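Local coordinates for periplasmic protein-probably involved in high-affinity Fe2+ transport (Escherichia coli F11, PDB 5I0Y), which binds copper at a site required for its role in iron transport in the periplasm, probably the high-affinity uptake of Fe2+, at the interface of chains A and B. Numbering follows the deposited sequence. Chains: chain A/B, Periplasmic protein-probably involved in high-affinity Fe2+ transport.

The interface of chains A and B. Residues chain A 30-31, 88-89; chain B 120, 124-125, 137.
B:His125, at the start of strand 125-127, is the centre of the tight half of this two-fold contact between two copies, with chain A on several sides of it. The backbone N of B:His125 donates a nearly straight hydrogen bond to A:Pro89 O, 2.9 Å away, on a lone pair of that carbonyl at the beginning of strand 88-92. The side chain leaves with CG anti to the carbonyl carbon (chi1 -61°), which sends the imidazole between A:Met88 and A:Pro31. There B:His125 ND1 gives a hydrogen bond to A:Pro31 O at 2.7 Å; the oxygen lies close to the ring plane and ND1 sits on its lone pair, although the bond is bent at the hydrogen (119°). A:Met88 covers one ring face: its SD stands over the rim, and the bend at chi3 (-26°) brings CE back to 3.6 Å from B:His125 CG. A:Pro31, which follows a cis peptide bond, also sets CG and CD near ND1 and CE1, so hydrogen bond and packing together fix the ring's rotation.

Toward A:Glu30 and B:Trp137 the fit loosens and water carries the polar contacts. Water 1 lies in the indole plane, 2.7 Å from B:Trp137 NE1, and also links B:Met124 O to A:Glu30 O, with a longer reach to A:Glu30 OE2. The carboxylate of A:Glu30 crosses the indole obliquely, its OE2 3.4 Å from B:Trp137 CD1, while water 2 joins its OE1 to B:Trp137 N. With its symmetry twin, this patch probably helps to hold the two copies of the periplasmic transport protein together, if this pairing is the biological dimer.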
loop_
_atom_site.group_PDB
_atom_site.type_symbol
_atom_site.label_atom_id
_atom_site.label_comp_id
_atom_site.label_asym_id
_atom_site.label_seq_id
_atom_site.Cartn_x
_atom_site.Cartn_y
_atom_site.Cartn_z
ATOM N N GLU A 30 -4.917 16.121 -4.827
ATOM C CA GLU A 30 -6.265 15.911 -4.279
ATOM C C GLU A 30 -6.235 14.651 -3.397
ATOM O O GLU A 30 -5.536 13.703 -3.738
ATOM C CB GLU A 30 -7.263 15.636 -5.418
ATOM C CG GLU A 30 -8.566 14.968 -4.966
ATOM C CD GLU A 30 -8.925 13.713 -5.754
ATOM O OE1 GLU A 30 -9.460 13.840 -6.863
ATOM O OE2 GLU A 30 -8.684 12.595 -5.260
ATOM N N PRO A 31 -7.009 14.613 -2.289
ATOM C CA PRO A 31 -7.727 15.732 -1.669
ATOM C C PRO A 31 -6.760 16.624 -0.913
ATOM O O PRO A 31 -5.819 16.141 -0.290
ATOM C CB PRO A 31 -8.721 15.049 -0.719
ATOM C CG PRO A 31 -8.159 13.693 -0.478
ATOM C CD PRO A 31 -7.437 13.311 -1.735
ATOM N N MET A 88 3.041 12.699 2.692
ATOM C CA MET A 88 1.828 11.920 2.455
ATOM C C MET A 88 2.135 10.896 1.393
ATOM O O MET A 88 2.984 11.126 0.538
ATOM C CB MET A 88 0.715 12.800 1.898
ATOM C CG MET A 88 0.430 14.091 2.640
ATOM S SD MET A 88 -0.517 15.207 1.580
ATOM C CE MET A 88 0.005 14.601 -0.003
ATOM N N PRO A 89 1.418 9.762 1.436
ATOM C CA PRO A 89 1.480 8.868 0.282
ATOM C C PRO A 89 0.774 9.507 -0.910
ATOM O O PRO A 89 -0.295 10.103 -0.747
ATOM C CB PRO A 89 0.723 7.611 0.735
ATOM C CG PRO A 89 0.175 7.908 2.094
ATOM C CD PRO A 89 0.407 9.349 2.421
ATOM N N SER B 120 -8.090 7.500 -2.319
ATOM C CA SER B 120 -8.344 8.774 -1.657
ATOM C C SER B 120 -8.912 8.583 -0.252
ATOM O O SER B 120 -8.613 9.356 0.659
ATOM C CB SER B 120 -9.288 9.628 -2.509
ATOM O OG SER B 120 -10.439 8.891 -2.850
ATOM N N MET B 124 -4.269 8.325 0.383
ATOM C CA MET B 124 -3.344 8.506 -0.723
ATOM C C MET B 124 -3.828 9.685 -1.558
ATOM O O MET B 124 -5.024 9.788 -1.849
ATOM C CB MET B 124 -3.201 7.243 -1.577
ATOM C CG MET B 124 -2.384 7.461 -2.843
ATOM S SD MET B 124 -2.034 5.948 -3.739
ATOM C CE MET B 124 -0.374 5.605 -3.148
ATOM N N HIS B 125 -2.896 10.556 -1.922
ATOM C CA HIS B 125 -3.199 11.796 -2.658
ATOM C C HIS B 125 -2.641 11.787 -4.039
ATOM O O HIS B 125 -1.421 11.806 -4.220
ATOM C CB HIS B 125 -2.621 12.986 -1.905
ATOM C CG HIS B 125 -3.194 13.153 -0.530
ATOM N ND1 HIS B 125 -4.187 14.015 -0.265
ATOM C CD2 HIS B 125 -2.916 12.496 0.663
ATOM C CE1 HIS B 125 -4.525 13.930 1.034
ATOM N NE2 HIS B 125 -3.750 13.001 1.603
ATOM N N TRP B 137 -9.945 9.539 -9.606
ATOM C CA TRP B 137 -10.350 8.224 -9.117
ATOM C C TRP B 137 -11.694 7.845 -9.628
ATOM O O TRP B 137 -12.581 8.690 -9.781
ATOM C CB TRP B 137 -10.364 8.146 -7.597
ATOM C CG TRP B 137 -9.012 8.290 -6.991
ATOM C CD1 TRP B 137 -8.574 9.305 -6.150
ATOM C CD2 TRP B 137 -7.865 7.401 -7.163
ATOM N NE1 TRP B 137 -7.265 9.115 -5.808
ATOM C CE2 TRP B 137 -6.781 7.985 -6.367
ATOM C CE3 TRP B 137 -7.639 6.215 -7.853
ATOM C CZ2 TRP B 137 -5.527 7.394 -6.292
ATOM C CZ3 TRP B 137 -6.366 5.635 -7.772
ATOM C CH2 TRP B 137 -5.340 6.213 -7.011
HETATM O O HOH W 1 -6.225 10.977 -4.078
HETATM O O HOH W 2 -10.608 11.680 -7.872
#